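Local coordinates for FKBO (Streptomyces hygroscopicus, PDB 4BPS), which catalyses the hydrolysis of chorismate to a dihydroxycyclohexadiene carboxylic acid and pyruvate, a step in making the immunosuppressants FK506 and FK520, at residues F123-T126 against R127-Y131; Q164-E168 against G169-P173; G247-H251 against R252-H256; T328-R332 against E333-V337. One frame throughout, in Å; residues are numbered along the deposited sequence.

Contact 1: residues F123-T126 against R127-Y131; sequences FQLT and RSLGY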
loop_
_atom_site.group_PDB
_atom_site.type_symbol
_atom_site.label_atom_id
_atom_site.label_comp_id
_atom_site.label_asym_id
_atom_site.label_seq_id
_atom_site.Cartn_x
_atom_site.Cartn_y
_atom_site.Cartn_z
ATOM N N PHE A 123 7.649 -3.437 13.365
ATOM C CA PHE A 123 9.111 -3.403 13.313
ATOM C C PHE A 123 9.690 -4.507 14.185
ATOM O O PHE A 123 10.651 -5.186 13.795
ATOM C CB PHE A 123 9.667 -2.053 13.750
ATOM C CG PHE A 123 9.320 -0.897 12.837
ATOM C CD1 PHE A 123 9.522 -0.946 11.462
ATOM C CD2 PHE A 123 8.828 0.277 13.376
ATOM C CE1 PHE A 123 9.225 0.143 10.657
ATOM C CE2 PHE A 123 8.499 1.365 12.572
ATOM C CZ PHE A 123 8.704 1.298 11.215
ATOM N N GLN A 124 9.129 -4.699 15.383
ATOM C CA GLN A 124 9.643 -5.736 16.268
ATOM C C GLN A 124 9.457 -7.133 15.700
ATOM O O GLN A 124 10.342 -7.966 15.855
ATOM C CB GLN A 124 8.982 -5.620 17.630
ATOM C CG GLN A 124 9.483 -6.657 18.623
ATOM C CD GLN A 124 11.034 -6.746 18.729
ATOM O OE1 GLN A 124 11.726 -5.730 18.773
ATOM N NE2 GLN A 124 11.568 -7.969 18.768
ATOM N N LEU A 125 8.311 -7.408 15.065
ATOM C CA LEU A 125 8.073 -8.720 14.482
ATOM C C LEU A 125 9.049 -8.985 13.325
ATOM O O LEU A 125 9.598 -10.077 13.185
ATOM C CB LEU A 125 6.632 -8.845 13.964
ATOM C CG LEU A 125 6.277 -10.249 13.455
ATOM C CD1 LEU A 125 6.193 -11.233 14.612
ATOM C CD2 LEU A 125 4.963 -10.211 12.664
ATOM N N THR A 126 9.243 -7.986 12.469
ATOM C CA THR A 126 10.170 -8.168 11.365
ATOM C C THR A 126 11.569 -8.446 11.893
ATOM O O THR A 126 12.287 -9.282 11.335
ATOM C CB THR A 126 10.153 -6.989 10.375
ATOM O OG1 THR A 126 10.591 -5.787 11.011
ATOM C CG2 THR A 126 8.766 -6.813 9.733
ATOM N N ARG A 127 11.966 -7.779 12.969
ATOM C CA ARG A 127 13.273 -8.063 13.559
ATOM C C ARG A 127 13.323 -9.468 14.174
ATOM O O ARG A 127 14.259 -10.241 13.910
ATOM C CB ARG A 127 13.622 -7.016 14.612
ATOM C CG ARG A 127 13.936 -5.678 14.041
ATOM C CD ARG A 127 14.549 -4.776 15.092
ATOM N NE ARG A 127 13.653 -4.472 16.216
ATOM C CZ ARG A 127 12.852 -3.407 16.287
ATOM N NH1 ARG A 127 12.807 -2.514 15.300
ATOM N NH2 ARG A 127 12.100 -3.229 17.359
ATOM N N SER A 128 12.322 -9.805 14.989
ATOM C CA SER A 128 12.328 -11.070 15.708
ATOM C C SER A 128 12.267 -12.286 14.784
ATOM O O SER A 128 12.931 -13.291 15.039
ATOM C CB SER A 128 11.146 -11.114 16.670
ATOM O OG SER A 128 11.100 -12.353 17.340
ATOM N N LEU A 129 11.471 -12.194 13.717
ATOM C CA LEU A 129 11.344 -13.312 12.794
ATOM C C LEU A 129 12.495 -13.371 11.790
ATOM O O LEU A 129 12.691 -14.401 11.140
ATOM C CB LEU A 129 10.024 -13.257 12.038
ATOM C CG LEU A 129 8.744 -13.494 12.846
ATOM C CD1 LEU A 129 7.525 -13.387 11.945
ATOM C CD2 LEU A 129 8.727 -14.839 13.521
ATOM N N GLY A 130 13.245 -12.276 11.627
ATOM C CA GLY A 130 14.360 -12.263 10.689
ATOM C C GLY A 130 13.984 -11.822 9.279
ATOM O O GLY A 130 14.581 -12.323 8.321
ATOM N N TYR A 131 13.065 -10.860 9.159
ATOM C CA TYR A 131 12.655 -10.301 7.875
ATOM C C TYR A 131 12.749 -8.772 7.964
ATOM O O TYR A 131 11.749 -8.068 7.894
ATOM C CB TYR A 131 11.241 -10.766 7.474
ATOM C CG TYR A 131 11.147 -12.259 7.324
ATOM C CD1 TYR A 131 11.076 -13.088 8.447
ATOM C CD2 TYR A 131 11.160 -12.858 6.067
ATOM C CE1 TYR A 131 11.028 -14.464 8.324
ATOM C CE2 TYR A 131 11.135 -14.247 5.937
ATOM C CZ TYR A 131 11.063 -15.037 7.070
ATOM O OH TYR A 131 11.037 -16.403 6.960
#
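The Arg127 guanidinium lies over the helix turn that precedes it. One of its faces looks onto Phe123 O and Gln124 CA, each about 3.6 Å from the plane and offset toward the rim. At the end of the group, Arg127 NH2 donates to Gln124 OE1 at 2.9 Å. The oxygen sits 19° out of the guanidinium plane, and Arg127 NE adds a weak second bond to it. The amide and guanidinium planes are turned 67° apart. Bends in both chains bring the groups together. Gln124 has CG anti to its own N and bends at chi2, while the Arg127 chain folds back at chi3 (-63°). An alanine in place of Gln124 would remove the amide and is likely to leave the guanidinium without this acceptor and freer to turn. Below the arginine, Phe123 O takes two bonds from the same face of its plane, from Arg127 N and from Thr126 OG1 at 2.8 Å. One turn on, Leu125 CD1 packs against Leu129 CD1 at 3.7 Å, and both leucines also touch Trp92 of strand 90-94. The helix then ends in a Schellman motif. Gly130 has positive phi, Tyr131 N reaches Thr126 O at 2.8 Å in the carbonyl plane, and Gly130 N makes a weak bond to Arg127 O. Tyr131 OH is held elsewhere, by Thr95 O. The chemistry is thus divided round the end of helix 112-129: leucines meet the sheet, a neutral amide grips a solvent-exposed cation, and the C-terminal carbonyls are taken up by the turn.

Contact 2: residues Q164-E168 against G169-P173; sequences QALDE and GGIDP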
loop_
_atom_site.group_PDB
_atom_site.type_symbol
_atom_site.label_atom_id
_atom_site.label_comp_id
_atom_site.label_asym_id
_atom_site.label_seq_id
_atom_site.Cartn_x
_atom_site.Cartn_y
_atom_site.Cartn_z
ATOM N N GLN A 164 6.423 8.506 15.164
ATOM C CA GLN A 164 6.878 8.165 16.513
ATOM C C GLN A 164 7.433 6.745 16.567
ATOM O O GLN A 164 8.458 6.502 17.225
ATOM C CB GLN A 164 5.746 8.350 17.528
ATOM C CG GLN A 164 6.159 8.109 18.971
ATOM C CD GLN A 164 4.995 8.267 19.908
ATOM O OE1 GLN A 164 4.286 9.274 19.842
ATOM N NE2 GLN A 164 4.784 7.285 20.791
ATOM N N ALA A 165 6.774 5.809 15.888
ATOM C CA ALA A 165 7.254 4.431 15.875
ATOM C C ALA A 165 8.639 4.328 15.221
ATOM O O ALA A 165 9.458 3.529 15.666
ATOM C CB ALA A 165 6.284 3.508 15.182
ATOM N N LEU A 166 8.898 5.103 14.167
ATOM C CA LEU A 166 10.229 5.027 13.580
ATOM C C LEU A 166 11.273 5.455 14.607
ATOM O O LEU A 166 12.324 4.825 14.736
ATOM C CB LEU A 166 10.374 5.872 12.310
ATOM C CG LEU A 166 9.967 5.217 10.979
ATOM C CD1 LEU A 166 8.465 5.102 10.795
ATOM C CD2 LEU A 166 10.570 6.003 9.815
ATOM N N ASP A 167 10.997 6.518 15.351
ATOM C CA ASP A 167 11.947 6.922 16.387
ATOM C C ASP A 167 12.098 5.871 17.483
ATOM O O ASP A 167 13.196 5.635 17.974
ATOM C CB ASP A 167 11.499 8.235 17.020
ATOM C CG ASP A 167 11.561 9.393 16.058
ATOM O OD1 ASP A 167 12.307 9.302 15.053
ATOM O OD2 ASP A 167 10.855 10.396 16.301
ATOM N N GLU A 168 10.991 5.263 17.891
ATOM C CA GLU A 168 11.017 4.217 18.911
ATOM C C GLU A 168 11.818 2.997 18.488
ATOM O O GLU A 168 12.311 2.258 19.329
ATOM C CB GLU A 168 9.578 3.816 19.249
ATOM C CG GLU A 168 8.914 4.847 20.112
ATOM C CD GLU A 168 7.395 4.739 20.192
ATOM O OE1 GLU A 168 6.776 3.990 19.394
ATOM O OE2 GLU A 168 6.829 5.396 21.099
ATOM N N GLY A 169 11.942 2.795 17.175
ATOM C CA GLY A 169 12.636 1.636 16.654
ATOM C C GLY A 169 14.011 1.954 16.120
ATOM O O GLY A 169 14.709 1.041 15.676
ATOM N N GLY A 170 14.420 3.226 16.157
ATOM C CA GLY A 170 15.688 3.624 15.549
ATOM C C GLY A 170 15.696 3.383 14.043
ATOM O O GLY A 170 16.724 3.013 13.451
ATOM N N ILE A 171 14.547 3.588 13.406
ATOM C CA ILE A 171 14.383 3.285 11.990
ATOM C C ILE A 171 14.732 4.515 11.134
ATOM O O ILE A 171 14.200 5.607 11.360
ATOM C CB ILE A 171 12.917 2.854 11.691
ATOM C CG1 ILE A 171 12.478 1.650 12.558
ATOM C CG2 ILE A 171 12.713 2.561 10.205
ATOM C CD1 ILE A 171 13.166 0.334 12.234
ATOM N N ASP A 172 15.596 4.324 10.149
ATOM C CA ASP A 172 15.931 5.370 9.196
ATOM C C ASP A 172 14.742 5.580 8.251
ATOM O O ASP A 172 14.319 4.633 7.575
ATOM C CB ASP A 172 17.161 4.907 8.417
ATOM C CG ASP A 172 17.629 5.892 7.355
ATOM O OD1 ASP A 172 16.932 6.852 7.008
ATOM O OD2 ASP A 172 18.746 5.685 6.842
ATOM N N PRO A 173 14.182 6.817 8.174
ATOM C CA PRO A 173 13.018 7.025 7.288
ATOM C C PRO A 173 13.278 6.633 5.835
ATOM O O PRO A 173 12.337 6.244 5.155
ATOM C CB PRO A 173 12.735 8.535 7.427
ATOM C CG PRO A 173 14.055 9.129 7.878
ATOM C CD PRO A 173 14.637 8.070 8.793
HETATM O O HOH W 1 14.343 7.588 13.226
#
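Helix 154-169 closes as Leu166 O accepts Ile171 N at 2.9 Å, with an almost straight N-H...O angle of 173°, and Gly169 N at 3.2 Å. The two donors come from opposite faces of the carbonyl plane, and Gly169 N stands well above it. Gly170 N adds a weak bond to Asp167 O. The same residues meet through their side chains. Leu166 CG lies 3.8 Å from Ile171 CB, and the two side chains cross at about a right angle. Ile171 CG2, anti to its own N, comes beside the same leucine. Beyond CG, the Leu166 CD2 methyl is 3.7 Å from Pro173 CA. A water bridges the polar side by donating to Asp167 OD1 and, at 2.7 Å, to Ile171 O. Further back along the helix, Gln164 NE2 donates to Glu168 OE2 at 2.8 Å, meeting it from above the carboxylate plane. Leu166 also touches Phe123 of helix 112-129 and Met176. It lies one turn after the substrate-binding Arg162. With positive phi at Gly170 and an apolar contact between Leu166 and Ile171, this is a Schellman motif at the helix C-terminus, leading into the loop before strand 178-184.

Contact 3: residues G247-H251 against R252-H256; sequences GILGH and RTVHH. With 3EB (3-(2-carboxyethyl)benzoic acid), chain B.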
loop_
_atom_site.group_PDB
_atom_site.type_symbol
_atom_site.label_atom_id
_atom_site.label_comp_id
_atom_site.label_asym_id
_atom_site.label_seq_id
_atom_site.Cartn_x
_atom_site.Cartn_y
_atom_site.Cartn_z
ATOM N N GLY A 247 -2.022 13.106 -7.874
ATOM C CA GLY A 247 -1.788 14.270 -8.725
ATOM C C GLY A 247 -1.106 15.397 -7.957
ATOM O O GLY A 247 -1.750 16.399 -7.577
ATOM N N ILE A 248 0.188 15.198 -7.725
ATOM C CA ILE A 248 1.038 16.121 -7.002
ATOM C C ILE A 248 2.272 16.428 -7.868
ATOM O O ILE A 248 2.762 15.557 -8.606
ATOM C CB ILE A 248 1.471 15.473 -5.639
ATOM C CG1 ILE A 248 0.361 15.597 -4.584
ATOM C CG2 ILE A 248 2.741 16.079 -5.075
ATOM C CD1 ILE A 248 0.545 14.693 -3.359
ATOM N N LEU A 249 2.763 17.658 -7.761
ATOM C CA LEU A 249 4.049 18.039 -8.357
ATOM C C LEU A 249 4.813 18.777 -7.246
ATOM O O LEU A 249 4.276 19.680 -6.586
ATOM C CB LEU A 249 3.879 18.776 -9.692
ATOM C CG LEU A 249 3.295 17.890 -10.834
ATOM C CD1 LEU A 249 3.020 18.738 -12.065
ATOM C CD2 LEU A 249 4.086 16.580 -11.245
ATOM N N GLY A 250 6.048 18.373 -6.986
ATOM C CA GLY A 250 6.752 18.825 -5.793
ATOM C C GLY A 250 6.064 18.180 -4.604
ATOM O O GLY A 250 5.953 16.942 -4.564
ATOM N N HIS A 251 5.557 18.989 -3.659
ATOM C CA HIS A 251 4.660 18.476 -2.626
ATOM C C HIS A 251 3.214 18.884 -2.884
ATOM O O HIS A 251 2.331 18.498 -2.122
ATOM C CB HIS A 251 5.065 18.931 -1.218
ATOM C CG HIS A 251 5.070 20.417 -1.057
ATOM N ND1 HIS A 251 3.917 21.179 -1.041
ATOM C CD2 HIS A 251 6.110 21.277 -0.967
ATOM C CE1 HIS A 251 4.256 22.450 -0.947
ATOM N NE2 HIS A 251 5.577 22.537 -0.905
ATOM N N ARG A 252 2.981 19.698 -3.898
ATOM C CA ARG A 252 1.707 20.378 -4.049
ATOM C C ARG A 252 0.659 19.574 -4.792
ATOM O O ARG A 252 0.922 19.032 -5.866
ATOM C CB ARG A 252 1.958 21.642 -4.889
ATOM C CG ARG A 252 2.178 22.979 -4.234
ATOM C CD ARG A 252 1.776 24.100 -5.278
ATOM N NE ARG A 252 0.538 23.733 -6.006
ATOM C CZ ARG A 252 -0.125 24.472 -6.879
ATOM N NH1 ARG A 252 0.283 25.694 -7.193
ATOM N NH2 ARG A 252 -1.236 23.963 -7.435
ATOM N N THR A 253 -0.566 19.589 -4.273
ATOM C CA THR A 253 -1.708 19.134 -5.039
ATOM C C THR A 253 -1.820 20.009 -6.280
ATOM O O THR A 253 -1.786 21.248 -6.184
ATOM C CB THR A 253 -2.990 19.263 -4.209
ATOM O OG1 THR A 253 -2.867 18.400 -3.082
ATOM C CG2 THR A 253 -4.223 18.900 -5.037
ATOM N N VAL A 254 -1.993 19.387 -7.444
ATOM C CA VAL A 254 -2.256 20.117 -8.683
ATOM C C VAL A 254 -3.652 19.759 -9.208
ATOM O O VAL A 254 -4.317 18.867 -8.681
ATOM C CB VAL A 254 -1.140 19.925 -9.724
ATOM C CG1 VAL A 254 0.167 20.526 -9.208
ATOM C CG2 VAL A 254 -1.008 18.484 -10.122
ATOM N N HIS A 255 -4.121 20.526 -10.191
ATOM C CA HIS A 255 -5.436 20.259 -10.795
ATOM C C HIS A 255 -6.544 20.211 -9.736
ATOM O O HIS A 255 -7.369 19.295 -9.690
ATOM C CB HIS A 255 -5.424 19.011 -11.671
ATOM C CG HIS A 255 -4.511 19.123 -12.847
ATOM N ND1 HIS A 255 -4.671 20.079 -13.829
ATOM C CD2 HIS A 255 -3.429 18.393 -13.205
ATOM C CE1 HIS A 255 -3.728 19.923 -14.741
ATOM N NE2 HIS A 255 -2.966 18.904 -14.390
ATOM N N HIS A 256 -6.616 21.263 -8.919
ATOM C CA HIS A 256 -7.651 21.365 -7.907
ATOM C C HIS A 256 -9.028 21.186 -8.532
ATOM O O HIS A 256 -9.359 21.827 -9.533
ATOM C CB HIS A 256 -7.559 22.742 -7.215
ATOM C CG HIS A 256 -8.320 22.813 -5.937
ATOM N ND1 HIS A 256 -9.667 23.111 -5.882
ATOM C CD2 HIS A 256 -7.908 22.665 -4.657
ATOM C CE1 HIS A 256 -10.054 23.118 -4.615
ATOM N NE2 HIS A 256 -9.006 22.855 -3.853
HETATM C C 3EB B . 1.254 11.856 -1.371
HETATM O O 3EB B . 1.652 12.393 -0.332
HETATM C CA 3EB B . -0.159 11.364 -1.524
HETATM O OAB 3EB B . 0.838 8.307 4.128
HETATM O OAD 3EB B . 1.378 6.238 3.537
HETATM C CAE 3EB B . 0.548 8.469 -0.891
HETATM C CAF 3EB B . 1.150 7.268 -0.534
HETATM C CAG 3EB B . 0.059 9.335 0.087
HETATM C CAH 3EB B . 1.262 6.910 0.799
HETATM C CAL 3EB B . 0.991 7.433 3.250
HETATM C CAM 3EB B . 0.199 8.967 1.426
HETATM C CAN 3EB B . 0.812 7.770 1.795
HETATM O OXT 3EB B . 2.002 11.733 -2.414
HETATM C C2 3EB B . -0.659 10.630 -0.262
#
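Ile248 and Thr253 face each other as a non-hydrogen-bonded antiparallel pair, with CA atoms 4.5 Å apart. From Ile248 CB outward, the first atoms meet backbone. CB and CG2 each lie 3.6 Å from Arg252 O, and CG1 is only slightly farther from it. CG2 also comes near Arg252 N. CG1 is anti to the carbonyl carbon (chi1 -80°) and the chain runs on extended, which carries CD1 away from the strand to the ligand. There, in one of the two conformers of Ile248, CD1 is 3.4 Å from OXT of the bound 3-(2-carboxyethyl)benzoic acid. This is a van der Waals contact of a methyl with an oxygen of the propionate carboxylate. The strands are joined by backbone bonds. Leu249 N donates to Arg252 O in the carbonyl plane, and Arg252 N returns a bond to Leu249 O. Val254 N reaches Gly247 O at 3.0 Å, nearly straight at 177°. Leu249 to Arg252 form a type II' turn with Gly250 at positive phi. On the side away from the ligand, Leu249 CB touches Val254 CG1 at 4.1 Å. With the Arg252 chain bent at chi3 (41°), NH2 comes back to Thr253 O at 3.0 Å, the oxygen lying in the guanidinium plane. His251 CE1 lies near Arg252 CG, while His251 ND1 is hydrogen-bonded to Tyr219 OH. The backbone bonds therefore set the hairpin, and its two faces differ in chemistry: Ile248 probably gives the pocket an apolar wall beside a carboxylate, while the arginine turns its charge back onto its own strand.

Contact 4: residues T328-R332 against E333-V337; sequences TDIAR and EDLLV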
loop_
_atom_site.group_PDB
_atom_site.type_symbol
_atom_site.label_atom_id
_atom_site.label_comp_id
_atom_site.label_asym_id
_atom_site.label_seq_id
_atom_site.Cartn_x
_atom_site.Cartn_y
_atom_site.Cartn_z
ATOM N N THR A 328 -13.408 5.744 -2.172
ATOM C CA THR A 328 -12.951 6.027 -0.819
ATOM C C THR A 328 -12.104 7.308 -0.833
ATOM O O THR A 328 -11.660 7.763 -1.883
ATOM C CB THR A 328 -12.172 4.819 -0.270
ATOM O OG1 THR A 328 -12.131 4.897 1.161
ATOM C CG2 THR A 328 -10.758 4.741 -0.853
ATOM N N ASP A 329 -11.920 7.889 0.345
ATOM C CA ASP A 329 -11.201 9.152 0.477
ATOM C C ASP A 329 -9.683 9.000 0.381
ATOM O O ASP A 329 -9.130 7.903 0.555
ATOM C CB ASP A 329 -11.550 9.809 1.805
ATOM C CG ASP A 329 -12.965 10.403 1.845
ATOM O OD1 ASP A 329 -13.691 10.391 0.845
ATOM O OD2 ASP A 329 -13.332 10.959 2.884
ATOM N N ILE A 330 -9.031 10.130 0.077
ATOM C CA ILE A 330 -7.590 10.201 -0.103
ATOM C C ILE A 330 -6.962 10.982 1.079
ATOM O O ILE A 330 -7.659 11.694 1.811
ATOM C CB ILE A 330 -7.248 10.915 -1.447
ATOM C CG1 ILE A 330 -8.248 10.536 -2.566
ATOM C CG2 ILE A 330 -5.767 10.669 -1.850
ATOM C CD1 ILE A 330 -8.223 9.074 -3.018
ATOM N N ALA A 331 -5.641 10.870 1.261
ATOM C CA ALA A 331 -4.974 11.435 2.431
ATOM C C ALA A 331 -5.155 12.939 2.609
ATOM O O ALA A 331 -5.124 13.401 3.750
ATOM C CB ALA A 331 -3.477 11.121 2.375
ATOM N N ARG A 332 -5.273 13.696 1.503
ATOM C CA ARG A 332 -5.639 15.121 1.567
ATOM C C ARG A 332 -7.029 15.284 0.999
ATOM O O ARG A 332 -7.352 14.675 -0.027
ATOM C CB ARG A 332 -4.726 16.001 0.710
ATOM C CG ARG A 332 -3.273 15.896 1.034
ATOM C CD ARG A 332 -2.460 16.725 0.081
ATOM N NE ARG A 332 -1.045 16.558 0.361
ATOM C CZ ARG A 332 -0.078 17.058 -0.391
ATOM N NH1 ARG A 332 -0.340 17.729 -1.533
ATOM N NH2 ARG A 332 1.176 16.866 -0.018
ATOM N N GLU A 333 -7.838 16.145 1.618
ATOM C CA GLU A 333 -9.182 16.429 1.131
ATOM C C GLU A 333 -9.168 16.847 -0.348
ATOM O O GLU A 333 -10.064 16.436 -1.091
ATOM C CB GLU A 333 -9.875 17.517 1.974
ATOM C CG GLU A 333 -11.308 17.878 1.514
ATOM C CD GLU A 333 -12.349 16.810 1.856
ATOM O OE1 GLU A 333 -12.151 16.005 2.806
ATOM O OE2 GLU A 333 -13.393 16.777 1.166
ATOM N N ASP A 334 -8.158 17.627 -0.767
ATOM C CA ASP A 334 -8.143 18.100 -2.153
ATOM C C ASP A 334 -7.570 17.127 -3.183
ATOM O O ASP A 334 -7.559 17.449 -4.374
ATOM C CB ASP A 334 -7.479 19.483 -2.277
ATOM C CG ASP A 334 -5.997 19.497 -1.949
ATOM O OD1 ASP A 334 -5.348 18.430 -1.871
ATOM O OD2 ASP A 334 -5.462 20.632 -1.842
ATOM N N LEU A 335 -7.148 15.948 -2.742
ATOM C CA LEU A 335 -6.796 14.881 -3.669
ATOM C C LEU A 335 -8.045 14.069 -3.958
ATOM O O LEU A 335 -8.783 13.686 -3.041
ATOM C CB LEU A 335 -5.664 14.013 -3.113
ATOM C CG LEU A 335 -4.326 14.753 -2.956
ATOM C CD1 LEU A 335 -3.326 13.870 -2.215
ATOM C CD2 LEU A 335 -3.759 15.217 -4.311
ATOM N N LEU A 336 -8.256 13.795 -5.241
ATOM C CA LEU A 336 -9.505 13.238 -5.729
ATOM C C LEU A 336 -9.383 11.811 -6.243
ATOM O O LEU A 336 -10.398 11.140 -6.485
ATOM C CB LEU A 336 -10.025 14.122 -6.870
ATOM C CG LEU A 336 -10.179 15.606 -6.509
ATOM C CD1 LEU A 336 -10.531 16.423 -7.739
ATOM C CD2 LEU A 336 -11.213 15.785 -5.417
ATOM N N VAL A 337 -8.141 11.362 -6.464
ATOM C CA VAL A 337 -7.879 10.069 -7.085
ATOM C C VAL A 337 -6.444 9.671 -6.788
ATOM O O VAL A 337 -5.560 10.541 -6.696
ATOM C CB VAL A 337 -8.116 10.146 -8.616
ATOM C CG1 VAL A 337 -7.280 11.267 -9.300
ATOM C CG2 VAL A 337 -7.862 8.774 -9.287
#
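This is a local contact round a type I turn, in the loop that leads from strand 323-327 to strand 337-343, just before the proton acceptor Glu338. The turn runs from Arg332 to Leu335. It is closed by Leu335 N to Arg332 O at 3.0 Å, the donor standing 58° out of the carbonyl plane. Ile330, just before the turn, packs against Leu335 at its end, the two side chains crossing at about a right angle. Ile330 CG2 is 3.6 Å from Leu335 CB, and Ile330 CG1 lies over the backbone, 3.2 Å from Leu335 O. Both residues are buried. CG2 is anti to the backbone N of Ile330, which places this branch against the leucine, while Ile330 CD1 lies 4.1 Å from Val337 N. Replacing Ile330 with an alanine would remove CG1, CG2 and CD1, and would probably open a gap against Leu335 and beside Glu338. Arg332 is stretched out from CG to NE (chi2 176°, chi3 -177°). Its CG and CD each lie 3.8 Å from Leu335 CD1. Asp334 runs alongside the arginine in the same direction, with OD1 3.6 Å from Arg332 CB, but the charged ends do not touch. Both reach the hairpin 239-253 instead: Arg332 NH1 bonds His251 O and Thr253 OG1, and Asp334 OD1 bonds Thr253 OG1. Ala331 lines the ligand pocket. The apolar pair thus joins the two ends of the loop, while the Thr253 hydroxyl links two opposite charges that do not touch each other, and probably helps to hold their positions.

Overall arrangement
Contacts 1 and 2 close helices 112-129 and 154-169, each with a Schellman motif, and their helices pack together where Phe123 CZ meets Leu166 CD1 at 3.8 Å. Contacts 3 and 4, with centres 12 Å apart, are a hairpin and a turn beside the ligand, joined by side-chain and backbone polar groups. Contacts 1 and 3 lie on opposite sides of the chain's centre, about 36 Å between centres. Contact 4 lies deepest, its centre about 15 Å from that of the chain, against 19 to 20 Å for the others. The helix ends put Leu125 and Leu166 inward and polar groups outward. In the pocket pair, Ile248 and Ala331 line the ligand site.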